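Local coordinates for protein polyhedrin (Simulium ubiquitum cypovirus, PDB 5A9A) that builds the crystalline polyhedra that form the occlusion bodies of the virus and probably protect its particles, and binds uridine 5'-triphosphate, at residues Tyr47-Tyr52 against Asp216-Lys221; Gln22-Pro27 against Asn235-Asp240; Ile106-Asn111 against Ser148-Cys153; Asn184-Ser187 against Gln193-Gln196. All blocks are in the same frame, centred on the assembly; numbering follows the deposited sequence.

Contact 1: Tyr47-Tyr52 against Asp216-Lys221; sequences YRLIDY and DYMQAK
The ring of Y217 is approached obliquely by L49, while CG of K221, one helical turn further on, sits 3.7 Å above one face of the Y217 ring, displaced toward its rim. At the edge, in the ring plane, lies SD of M218. Both methyls of L49 meet the same flank of the tyrosine: CD1 of L49 is 3.6 Å from CE2 of Y217, and CD2 of L49 comes within 3.8 Å of that carbon. CD1 of L49 also touches SD of M218 at 4.1 Å, the sulfur being placed there by bends at chi1 and chi2.

Strand 47-54 is an inner strand of the six-stranded antiparallel sheet, paired with strands 34-41 and 201-208, and helix 211-221 packs over one face of that sheet. The two segments run almost in the same direction, 16° apart, with their axes 12.2 Å from each other. Y217 bridges this separation because its CG is anti to the backbone N (chi1 -180°), which sends the ring out toward the strand.

Its hydroxyl ends beside D51, with OH of Y217 4.0 Å from CB of D51 and the carboxylate plane turned 80° from the ring. That carboxylate is engaged elsewhere, in a salt bridge with R35. K221 reaches beyond the subunit, its NZ forming a salt bridge with D127 of a second subunit.

Contact 2: Gln22-Pro27 against Asn235-Asp240; sequences QLVQGP and NGLAGD
V24 and A238 form the closer-packed part of this contact. CG2 of V24 points at the loop backbone, 4.0 Å from N of A238, and the same methyl stands 4.2 Å from CB of A238. It is this branch, anti to the carbonyl carbon of V24, that does the touching. The margins are slightly looser: CD1 of L237 approaches CG2 of V24 at 4.3 Å, and CD1 of L23 lies 4.4 Å from CB of A238, so the alanine methyl is met by two successive residues of the helix.

L23 and V24 lie toward the C-terminal end of helix 11-25, laid against the loop that follows strand 232-234. An Asx turn shapes the start of that loop, with N of L237 donating to OD1 of N235 at 3.0 Å; the donor is tilted 34° from the carbonyl plane.

The open side contrasts more strongly. Past A238 the chain leaves the helix, and G239 and D240, like Q22 and Q25 on the helix, are exposed within the trimer, though crystal neighbours touch them. A second subunit borders the contact as well: its R135 donates to the backbone O of G236, and its R138 to that of G26, while its R136 packs on L23.

Contact 3: Ile106-Asn111 against Ser148-Cys153; sequences IMISAN and SQMMKC
Apolar packing across this contact is carried by one methyl group, CE of M150, set against I108 and A110 of strand 105-111. CE of M150 is 3.9 Å from CB of A110 and 4.4 Å from CG2 of I108, two residues whose side chains lie on the same side of the strand. The methionine reaches them by a chain extended at chi2 and bent at chi3 (62°). F175 of strand 170-176 touches all three residues, which places the methyl between the six-stranded sheet and its four-stranded neighbour.

Against the backbone, CE of M150 rests 3.7 Å from O of I108. The two strands do not pair: 157-163 runs between 105-111 and 151-152, and CA of I108 and CA of M150 are 8.6 Å apart.

Hydrogen bonding occurs within the strand, on its other side. ND2 of N111 donates to OG of S109 at 2.9 Å, nearly straight (167°) and close to the amide plane. OG of S109 is also bonded to O of C224, and OD1 of N111 to N of C224.

The contact is therefore dispersive, a terminal methyl against two side chains and a carbonyl O, with no polar bond to set its direction.

Contact 4: Asn184-Ser187 against Gln193-Gln196; sequences NRYS and QVIQ
A type I beta turn, N184 to S187, presents its two central residues, R185 and Y186, to V194 on helix 191-197. The turn is braced twice at the carbonyl of N184, whose O accepts from N of S187 at 3.0 Å and from OG of S187 at 2.7 Å. An Asx turn is superimposed on it: N of Y186 donates to OD1 of N184 at 3.0 Å, from well above the carbonyl plane (66° out of it).

V194 divides its methyls between the two turn residues. CG2 lies over one face of the R185 guanidinium, 3.9 Å from CZ of R185, and touches CB of R185 at 3.7 Å; the arginine chain, bent at chi3 (69°), arches round this methyl. CG1 of V194 takes the tyrosine, 3.7 Å from CE1 of Y186, the two side chains crossing at about a right angle.

The turn lies in the loop between strand 170-176 and helix 191-197, and R185 reaches forward to Q193 on the helix. NH2 of R185 and NE2 of Q193 are 3.3 Å apart, the guanidinium and amide planes turned 69° to each other. Both atoms are donors, and the carboxylate of D31 probably accounts for their closeness, forming a salt bridge with the arginine through OD1 and accepting from the glutamine through OD2. A weak hydrogen bond joins OH of Y186 to Q196 of the third subunit.

Overall arrangement
From the N terminus, contact 2 opens first and closes last, joining helix 11-25 to the loop after strand 232-234 and enclosing the other three. Contact 1 forms a second loop within it, tying the six-stranded sheet to helix 211-221. Inside that, contacts 3 and 4 follow in series: the first joins strand 105-111 to M150 just before strand 151-152, the second a beta turn to helix 191-197. None cross. Contacts 1 and 3 touch, M218 against S109 and Y47 against M107, and contact 2 adjoins contact 3 where N235 packs on C153. Contact 4 is about 26 Å centre to centre from contacts 2 and 3. Contacts 1, 2 and 4 reach the second subunit; contact 4 also meets the third.

Contact 1: Tyr47-Tyr52 against Asp216-Lys221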
loop_
_atom_site.group_PDB
_atom_site.type_symbol
_atom_site.label_atom_id
_atom_site.label_comp_id
_atom_site.label_asym_id
_atom_site.label_seq_id
_atom_site.Cartn_x
_atom_site.Cartn_y
_atom_site.Cartn_z
ATOM N N TYR A 47 -13.206 -11.631 -18.403
ATOM C CA TYR A 47 -11.931 -11.329 -17.767
ATOM C C TYR A 47 -11.998 -10.122 -16.841
ATOM O O TYR A 47 -12.815 -9.223 -17.022
ATOM C CB TYR A 47 -10.875 -11.072 -18.845
ATOM C CG TYR A 47 -10.780 -12.182 -19.862
ATOM C CD1 TYR A 47 -11.594 -12.186 -20.988
ATOM C CD2 TYR A 47 -9.887 -13.231 -19.693
ATOM C CE1 TYR A 47 -11.515 -13.200 -21.917
ATOM C CE2 TYR A 47 -9.803 -14.250 -20.616
ATOM C CZ TYR A 47 -10.619 -14.229 -21.728
ATOM O OH TYR A 47 -10.540 -15.246 -22.653
ATOM N N ARG A 48 -11.120 -10.120 -15.844
ATOM C CA ARG A 48 -10.884 -8.946 -15.020
ATOM C C ARG A 48 -9.390 -8.667 -15.042
ATOM O O ARG A 48 -8.593 -9.511 -14.634
ATOM C CB ARG A 48 -11.364 -9.177 -13.588
ATOM C CG ARG A 48 -11.300 -7.938 -12.711
ATOM C CD ARG A 48 -11.837 -8.218 -11.318
ATOM N NE ARG A 48 -11.056 -9.241 -10.627
ATOM C CZ ARG A 48 -10.478 -9.081 -9.439
ATOM N NH1 ARG A 48 -10.608 -7.941 -8.768
ATOM N NH2 ARG A 48 -9.787 -10.079 -8.903
ATOM N N LEU A 49 -9.016 -7.487 -15.526
ATOM C CA LEU A 49 -7.614 -7.165 -15.764
ATOM C C LEU A 49 -7.135 -6.050 -14.845
ATOM O O LEU A 49 -7.746 -4.983 -14.772
ATOM C CB LEU A 49 -7.414 -6.765 -17.229
ATOM C CG LEU A 49 -5.972 -6.551 -17.701
ATOM C CD1 LEU A 49 -5.868 -6.799 -19.197
ATOM C CD2 LEU A 49 -5.474 -5.156 -17.350
ATOM N N ILE A 50 -6.034 -6.300 -14.145
ATOM C CA ILE A 50 -5.452 -5.298 -13.262
ATOM C C ILE A 50 -4.089 -4.866 -13.783
ATOM O O ILE A 50 -3.164 -5.669 -13.891
ATOM C CB ILE A 50 -5.328 -5.808 -11.820
ATOM C CG1 ILE A 50 -6.688 -6.303 -11.321
ATOM C CG2 ILE A 50 -4.803 -4.708 -10.912
ATOM C CD1 ILE A 50 -6.972 -7.754 -11.653
ATOM N N ASP A 51 -3.981 -3.578 -14.089
ATOM C CA ASP A 51 -2.816 -3.026 -14.765
ATOM C C ASP A 51 -1.871 -2.345 -13.777
ATOM O O ASP A 51 -2.257 -1.399 -13.089
ATOM C CB ASP A 51 -3.288 -2.035 -15.834
ATOM C CG ASP A 51 -2.147 -1.267 -16.474
ATOM O OD1 ASP A 51 -1.034 -1.819 -16.568
ATOM O OD2 ASP A 51 -2.366 -0.107 -16.885
ATOM N N TYR A 52 -0.634 -2.832 -13.715
ATOM C CA TYR A 52 0.374 -2.295 -12.804
ATOM C C TYR A 52 1.495 -1.612 -13.577
ATOM O O TYR A 52 1.857 -2.045 -14.673
ATOM C CB TYR A 52 1.013 -3.412 -11.972
ATOM C CG TYR A 52 0.135 -4.055 -10.920
ATOM C CD1 TYR A 52 -0.711 -5.107 -11.238
ATOM C CD2 TYR A 52 0.190 -3.639 -9.594
ATOM C CE1 TYR A 52 -1.503 -5.708 -10.274
ATOM C CE2 TYR A 52 -0.595 -4.233 -8.624
ATOM C CZ TYR A 52 -1.438 -5.267 -8.970
ATOM O OH TYR A 52 -2.217 -5.864 -8.005
ATOM N N ASP A 216 -7.491 -7.039 -28.205
ATOM C CA ASP A 216 -7.494 -5.643 -28.630
ATOM C C ASP A 216 -6.810 -4.748 -27.591
ATOM O O ASP A 216 -5.999 -3.885 -27.937
ATOM C CB ASP A 216 -8.934 -5.178 -28.874
ATOM C CG ASP A 216 -9.009 -3.818 -29.539
ATOM O OD1 ASP A 216 -8.949 -2.798 -28.822
ATOM O OD2 ASP A 216 -9.142 -3.768 -30.780
ATOM N N TYR A 217 -7.137 -4.959 -26.318
ATOM C CA TYR A 217 -6.541 -4.185 -25.228
ATOM C C TYR A 217 -5.030 -4.392 -25.160
ATOM O O TYR A 217 -4.261 -3.436 -25.075
ATOM C CB TYR A 217 -7.173 -4.581 -23.892
ATOM C CG TYR A 217 -6.626 -3.833 -22.689
ATOM C CD1 TYR A 217 -7.185 -2.627 -22.283
ATOM C CD2 TYR A 217 -5.566 -4.345 -21.948
ATOM C CE1 TYR A 217 -6.697 -1.945 -21.181
ATOM C CE2 TYR A 217 -5.069 -3.669 -20.848
ATOM C CZ TYR A 217 -5.639 -2.472 -20.468
ATOM O OH TYR A 217 -5.152 -1.795 -19.373
ATOM N N MET A 218 -4.609 -5.650 -25.194
ATOM C CA MET A 218 -3.195 -5.976 -25.068
ATOM C C MET A 218 -2.398 -5.385 -26.233
ATOM O O MET A 218 -1.282 -4.896 -26.056
ATOM C CB MET A 218 -3.006 -7.492 -24.985
ATOM C CG MET A 218 -3.717 -8.125 -23.790
ATOM S SD MET A 218 -3.178 -7.454 -22.200
ATOM C CE MET A 218 -1.554 -8.207 -22.052
ATOM N N GLN A 219 -2.982 -5.421 -27.424
ATOM C CA GLN A 219 -2.346 -4.841 -28.599
ATOM C C GLN A 219 -2.344 -3.311 -28.549
ATOM O O GLN A 219 -1.397 -2.670 -29.009
ATOM C CB GLN A 219 -3.023 -5.351 -29.875
ATOM C CG GLN A 219 -2.776 -6.835 -30.111
ATOM C CD GLN A 219 -3.365 -7.352 -31.408
ATOM O OE1 GLN A 219 -4.375 -6.847 -31.894
ATOM N NE2 GLN A 219 -2.730 -8.374 -31.974
ATOM N N ALA A 220 -3.396 -2.728 -27.982
ATOM C CA ALA A 220 -3.468 -1.280 -27.824
ATOM C C ALA A 220 -2.423 -0.775 -26.829
ATOM O O ALA A 220 -1.789 0.258 -27.055
ATOM C CB ALA A 220 -4.861 -0.864 -27.375
ATOM N N LYS A 221 -2.250 -1.504 -25.731
ATOM C CA LYS A 221 -1.316 -1.103 -24.682
ATOM C C LYS A 221 0.073 -1.694 -24.921
ATOM O O LYS A 221 1.009 -1.423 -24.169
ATOM C CB LYS A 221 -1.826 -1.552 -23.313
ATOM C CG LYS A 221 -3.255 -1.126 -22.998
ATOM C CD LYS A 221 -3.426 0.387 -22.994
ATOM C CE LYS A 221 -4.879 0.760 -22.723
ATOM N NZ LYS A 221 -5.111 2.228 -22.691
#

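Contact 2: Gln22-Pro27 against Asn235-Asp240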
loop_
_atom_site.group_PDB
_atom_site.type_symbol
_atom_site.label_atom_id
_atom_site.label_comp_id
_atom_site.label_asym_id
_atom_site.label_seq_id
_atom_site.Cartn_x
_atom_site.Cartn_y
_atom_site.Cartn_z
ATOM N N GLN A 22 13.545 3.068 -30.551
ATOM C CA GLN A 22 13.203 3.779 -29.324
ATOM C C GLN A 22 12.162 3.028 -28.499
ATOM O O GLN A 22 12.262 2.957 -27.274
ATOM C CB GLN A 22 12.684 5.175 -29.667
ATOM C CG GLN A 22 12.253 5.996 -28.469
ATOM C CD GLN A 22 12.023 7.451 -28.822
ATOM O OE1 GLN A 22 10.959 7.821 -29.319
ATOM N NE2 GLN A 22 13.025 8.287 -28.571
ATOM N N LEU A 23 11.161 2.471 -29.172
ATOM C CA LEU A 23 10.098 1.741 -28.488
ATOM C C LEU A 23 10.617 0.434 -27.898
ATOM O O LEU A 23 10.110 -0.043 -26.882
ATOM C CB LEU A 23 8.944 1.455 -29.450
ATOM C CG LEU A 23 8.126 2.672 -29.887
ATOM C CD1 LEU A 23 7.157 2.278 -30.987
ATOM C CD2 LEU A 23 7.383 3.284 -28.709
ATOM N N VAL A 24 11.631 -0.140 -28.536
ATOM C CA VAL A 24 12.209 -1.396 -28.073
ATOM C C VAL A 24 13.283 -1.170 -27.013
ATOM O O VAL A 24 13.446 -1.986 -26.106
ATOM C CB VAL A 24 12.812 -2.201 -29.242
ATOM C CG1 VAL A 24 13.599 -3.397 -28.727
ATOM C CG2 VAL A 24 11.713 -2.654 -30.192
ATOM N N GLN A 25 14.014 -0.064 -27.124
ATOM C CA GLN A 25 15.100 0.228 -26.191
ATOM C C GLN A 25 14.674 1.190 -25.084
ATOM O O GLN A 25 15.303 1.248 -24.026
ATOM C CB GLN A 25 16.303 0.801 -26.941
ATOM C CG GLN A 25 16.833 -0.112 -28.030
ATOM C CD GLN A 25 18.226 0.268 -28.487
ATOM O OE1 GLN A 25 18.914 1.051 -27.833
ATOM N NE2 GLN A 25 18.649 -0.286 -29.616
ATOM N N GLY A 26 13.611 1.946 -25.334
ATOM C CA GLY A 26 13.095 2.884 -24.353
ATOM C C GLY A 26 12.910 2.265 -22.976
ATOM O O GLY A 26 13.270 2.869 -21.969
ATOM N N PRO A 27 12.324 1.060 -22.922
ATOM C CA PRO A 27 12.118 0.365 -21.646
ATOM C C PRO A 27 13.405 0.018 -20.893
ATOM O O PRO A 27 13.331 -0.299 -19.707
ATOM C CB PRO A 27 11.395 -0.919 -22.064
ATOM C CG PRO A 27 10.701 -0.565 -23.327
ATOM C CD PRO A 27 11.621 0.390 -24.031
ATOM N N ASN A 235 3.615 -9.017 -28.663
ATOM C CA ASN A 235 4.890 -9.361 -28.043
ATOM C C ASN A 235 5.648 -8.158 -27.482
ATOM O O ASN A 235 6.806 -8.282 -27.088
ATOM C CB ASN A 235 5.774 -10.125 -29.036
ATOM C CG ASN A 235 6.094 -9.316 -30.282
ATOM O OD1 ASN A 235 5.922 -8.097 -30.313
ATOM N ND2 ASN A 235 6.567 -9.996 -31.320
ATOM N N GLY A 236 4.995 -7.001 -27.443
ATOM C CA GLY A 236 5.578 -5.814 -26.841
ATOM C C GLY A 236 6.522 -5.056 -27.757
ATOM O O GLY A 236 6.946 -3.944 -27.437
ATOM N N LEU A 237 6.849 -5.653 -28.898
ATOM C CA LEU A 237 7.827 -5.079 -29.816
ATOM C C LEU A 237 7.185 -4.085 -30.782
ATOM O O LEU A 237 5.965 -3.931 -30.817
ATOM C CB LEU A 237 8.523 -6.194 -30.601
ATOM C CG LEU A 237 9.933 -6.620 -30.174
ATOM C CD1 LEU A 237 10.207 -6.372 -28.696
ATOM C CD2 LEU A 237 10.150 -8.086 -30.519
ATOM N N ALA A 238 8.021 -3.416 -31.568
ATOM C CA ALA A 238 7.552 -2.422 -32.525
ATOM C C ALA A 238 7.080 -3.085 -33.810
ATOM O O ALA A 238 7.567 -4.151 -34.183
ATOM C CB ALA A 238 8.662 -1.426 -32.831
ATOM N N GLY A 239 6.129 -2.448 -34.484
ATOM C CA GLY A 239 5.706 -2.896 -35.794
ATOM C C GLY A 239 6.853 -2.781 -36.778
ATOM O O GLY A 239 7.757 -1.964 -36.598
ATOM N N ASP A 240 6.827 -3.607 -37.817
ATOM C CA ASP A 240 7.848 -3.551 -38.855
ATOM C C ASP A 240 7.352 -4.262 -40.104
ATOM O O ASP A 240 6.385 -5.022 -40.052
ATOM C CB ASP A 240 9.143 -4.209 -38.376
ATOM C CG ASP A 240 10.371 -3.674 -39.094
ATOM O OD1 ASP A 240 10.220 -3.067 -40.178
ATOM O OD2 ASP A 240 11.490 -3.864 -38.573
#

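Contact 3: Ile106-Asn111 against Ser148-Cys153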
loop_
_atom_site.group_PDB
_atom_site.type_symbol
_atom_site.label_atom_id
_atom_site.label_comp_id
_atom_site.label_asym_id
_atom_site.label_seq_id
_atom_site.Cartn_x
_atom_site.Cartn_y
_atom_site.Cartn_z
ATOM N N ILE A 106 -5.444 -17.699 -14.084
ATOM C CA ILE A 106 -4.776 -16.403 -14.103
ATOM C C ILE A 106 -3.839 -16.329 -15.298
ATOM O O ILE A 106 -3.163 -17.303 -15.626
ATOM C CB ILE A 106 -3.922 -16.172 -12.843
ATOM C CG1 ILE A 106 -4.636 -16.681 -11.590
ATOM C CG2 ILE A 106 -3.573 -14.695 -12.707
ATOM C CD1 ILE A 106 -3.746 -16.692 -10.362
ATOM N N MET A 107 -3.800 -15.173 -15.949
ATOM C CA MET A 107 -2.802 -14.916 -16.974
ATOM C C MET A 107 -2.011 -13.680 -16.573
ATOM O O MET A 107 -2.589 -12.665 -16.170
ATOM C CB MET A 107 -3.452 -14.706 -18.340
ATOM C CG MET A 107 -4.256 -15.899 -18.831
ATOM S SD MET A 107 -4.890 -15.656 -20.500
ATOM C CE MET A 107 -6.012 -14.285 -20.241
ATOM N N ILE A 108 -0.690 -13.764 -16.674
ATOM C CA ILE A 108 0.161 -12.640 -16.311
ATOM C C ILE A 108 1.062 -12.230 -17.466
ATOM O O ILE A 108 1.894 -13.011 -17.933
ATOM C CB ILE A 108 1.028 -12.956 -15.082
ATOM C CG1 ILE A 108 0.142 -13.373 -13.905
ATOM C CG2 ILE A 108 1.868 -11.742 -14.706
ATOM C CD1 ILE A 108 0.909 -13.676 -12.637
ATOM N N SER A 109 0.874 -10.997 -17.924
ATOM C CA SER A 109 1.714 -10.416 -18.957
ATOM C C SER A 109 2.699 -9.453 -18.307
ATOM O O SER A 109 2.314 -8.384 -17.840
ATOM C CB SER A 109 0.851 -9.675 -19.978
ATOM O OG SER A 109 1.651 -8.962 -20.902
ATOM N N ALA A 110 3.969 -9.844 -18.268
ATOM C CA ALA A 110 5.005 -9.015 -17.659
ATOM C C ALA A 110 5.881 -8.400 -18.741
ATOM O O ALA A 110 6.423 -9.107 -19.589
ATOM C CB ALA A 110 5.844 -9.840 -16.701
ATOM N N ASN A 111 6.022 -7.079 -18.706
ATOM C CA ASN A 111 6.693 -6.364 -19.784
ATOM C C ASN A 111 7.683 -5.320 -19.289
ATOM O O ASN A 111 7.404 -4.584 -18.341
ATOM C CB ASN A 111 5.659 -5.685 -20.677
ATOM C CG ASN A 111 4.574 -6.636 -21.129
ATOM O OD1 ASN A 111 4.643 -7.200 -22.221
ATOM N ND2 ASN A 111 3.563 -6.826 -20.286
ATOM N N SER A 148 11.841 -18.002 -15.900
ATOM C CA SER A 148 12.090 -18.893 -17.027
ATOM C C SER A 148 10.886 -19.785 -17.303
ATOM O O SER A 148 10.869 -20.530 -18.283
ATOM C CB SER A 148 13.323 -19.757 -16.762
ATOM O OG SER A 148 13.149 -20.555 -15.604
ATOM N N GLN A 149 9.881 -19.700 -16.440
ATOM C CA GLN A 149 8.678 -20.505 -16.585
ATOM C C GLN A 149 7.594 -19.714 -17.307
ATOM O O GLN A 149 6.564 -20.264 -17.696
ATOM C CB GLN A 149 8.178 -20.951 -15.215
ATOM C CG GLN A 149 7.631 -22.363 -15.194
ATOM C CD GLN A 149 7.233 -22.812 -13.808
ATOM O OE1 GLN A 149 7.905 -22.501 -12.827
ATOM N NE2 GLN A 149 6.132 -23.546 -13.717
ATOM N N MET A 150 7.833 -18.418 -17.477
ATOM C CA MET A 150 6.931 -17.571 -18.237
ATOM C C MET A 150 7.291 -17.682 -19.711
ATOM O O MET A 150 8.462 -17.592 -20.081
ATOM C CB MET A 150 7.040 -16.119 -17.775
ATOM C CG MET A 150 6.886 -15.942 -16.272
ATOM S SD MET A 150 6.755 -14.214 -15.774
ATOM C CE MET A 150 5.252 -13.724 -16.621
ATOM N N MET A 151 6.281 -17.886 -20.548
ATOM C CA MET A 151 6.505 -18.085 -21.973
ATOM C C MET A 151 7.016 -16.803 -22.622
ATOM O O MET A 151 6.391 -15.746 -22.526
ATOM C CB MET A 151 5.217 -18.566 -22.640
ATOM C CG MET A 151 4.690 -19.868 -22.043
ATOM S SD MET A 151 3.082 -20.370 -22.674
ATOM C CE MET A 151 1.998 -19.295 -21.734
ATOM N N LYS A 152 8.164 -16.908 -23.281
ATOM C CA LYS A 152 8.838 -15.750 -23.850
ATOM C C LYS A 152 8.171 -15.310 -25.148
ATOM O O LYS A 152 8.050 -16.090 -26.089
ATOM C CB LYS A 152 10.314 -16.079 -24.097
ATOM C CG LYS A 152 11.180 -14.879 -24.456
ATOM C CD LYS A 152 12.663 -15.235 -24.446
ATOM C CE LYS A 152 13.510 -14.082 -24.970
ATOM N NZ LYS A 152 14.971 -14.322 -24.807
ATOM N N CYS A 153 7.743 -14.052 -25.188
ATOM C CA CYS A 153 7.123 -13.486 -26.380
ATOM C C CYS A 153 8.134 -12.645 -27.138
ATOM O O CYS A 153 8.070 -12.540 -28.362
ATOM C CB CYS A 153 5.917 -12.625 -26.000
ATOM S SG CYS A 153 4.532 -13.554 -25.311
#

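Contact 4: Asn184-Ser187 against Gln193-Gln196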
loop_
_atom_site.group_PDB
_atom_site.type_symbol
_atom_site.label_atom_id
_atom_site.label_comp_id
_atom_site.label_asym_id
_atom_site.label_seq_id
_atom_site.Cartn_x
_atom_site.Cartn_y
_atom_site.Cartn_z
ATOM N N ASN A 184 24.564 -1.803 -8.935
ATOM C CA ASN A 184 23.464 -2.057 -8.017
ATOM C C ASN A 184 22.941 -0.749 -7.447
ATOM O O ASN A 184 23.611 -0.105 -6.643
ATOM C CB ASN A 184 23.926 -2.964 -6.880
ATOM C CG ASN A 184 22.804 -3.326 -5.934
ATOM O OD1 ASN A 184 21.633 -3.063 -6.213
ATOM N ND2 ASN A 184 23.153 -3.943 -4.809
ATOM N N ARG A 185 21.741 -0.355 -7.862
ATOM C CA ARG A 185 21.164 0.904 -7.403
ATOM C C ARG A 185 20.630 0.806 -5.975
ATOM O O ARG A 185 20.104 1.775 -5.432
ATOM C CB ARG A 185 20.074 1.382 -8.362
ATOM C CG ARG A 185 20.640 2.041 -9.612
ATOM C CD ARG A 185 19.554 2.390 -10.610
ATOM N NE ARG A 185 18.689 3.467 -10.137
ATOM C CZ ARG A 185 17.494 3.743 -10.653
ATOM N NH1 ARG A 185 17.009 3.006 -11.646
ATOM N NH2 ARG A 185 16.774 4.745 -10.162
ATOM N N TYR A 186 20.777 -0.365 -5.366
ATOM C CA TYR A 186 20.496 -0.507 -3.943
ATOM C C TYR A 186 21.748 -0.196 -3.139
ATOM O O TYR A 186 21.797 -0.411 -1.929
ATOM C CB TYR A 186 19.943 -1.897 -3.640
ATOM C CG TYR A 186 18.554 -2.042 -4.192
ATOM C CD1 TYR A 186 17.469 -1.490 -3.527
ATOM C CD2 TYR A 186 18.325 -2.690 -5.400
ATOM C CE1 TYR A 186 16.194 -1.594 -4.033
ATOM C CE2 TYR A 186 17.049 -2.804 -5.914
ATOM C CZ TYR A 186 15.990 -2.249 -5.227
ATOM O OH TYR A 186 14.718 -2.357 -5.735
ATOM N N SER A 187 22.757 0.315 -3.839
ATOM C CA SER A 187 23.923 0.913 -3.205
ATOM C C SER A 187 23.518 2.239 -2.574
ATOM O O SER A 187 22.462 2.786 -2.890
ATOM C CB SER A 187 25.022 1.142 -4.245
ATOM O OG SER A 187 25.503 -0.091 -4.750
ATOM N N GLN A 193 16.675 7.163 -4.149
ATOM C CA GLN A 193 15.880 7.442 -5.338
ATOM C C GLN A 193 15.035 6.234 -5.750
ATOM O O GLN A 193 13.873 6.379 -6.126
ATOM C CB GLN A 193 16.793 7.860 -6.489
ATOM C CG GLN A 193 16.096 7.961 -7.837
ATOM C CD GLN A 193 17.032 8.423 -8.933
ATOM O OE1 GLN A 193 18.027 9.101 -8.668
ATOM N NE2 GLN A 193 16.724 8.053 -10.173
ATOM N N VAL A 194 15.622 5.044 -5.682
ATOM C CA VAL A 194 14.894 3.827 -6.028
ATOM C C VAL A 194 13.669 3.666 -5.129
ATOM O O VAL A 194 12.562 3.431 -5.611
ATOM C CB VAL A 194 15.784 2.574 -5.905
ATOM C CG1 VAL A 194 14.943 1.306 -6.026
ATOM C CG2 VAL A 194 16.878 2.588 -6.963
ATOM N N ILE A 195 13.872 3.808 -3.823
ATOM C CA ILE A 195 12.796 3.629 -2.853
ATOM C C ILE A 195 11.677 4.651 -3.047
ATOM O O ILE A 195 10.500 4.291 -3.063
ATOM C CB ILE A 195 13.322 3.729 -1.411
ATOM C CG1 ILE A 195 14.206 2.522 -1.091
ATOM C CG2 ILE A 195 12.164 3.807 -0.425
ATOM C CD1 ILE A 195 15.045 2.686 0.158
ATOM N N GLN A 196 12.046 5.919 -3.198
ATOM C CA GLN A 196 11.063 6.993 -3.277
ATOM C C GLN A 196 10.392 7.059 -4.647
ATOM O O GLN A 196 9.285 7.576 -4.772
ATOM C CB GLN A 196 11.718 8.334 -2.946
ATOM C CG GLN A 196 12.211 8.435 -1.513
ATOM C CD GLN A 196 12.789 9.797 -1.186
ATOM O OE1 GLN A 196 13.149 10.563 -2.076
ATOM N NE2 GLN A 196 12.871 10.111 0.100
#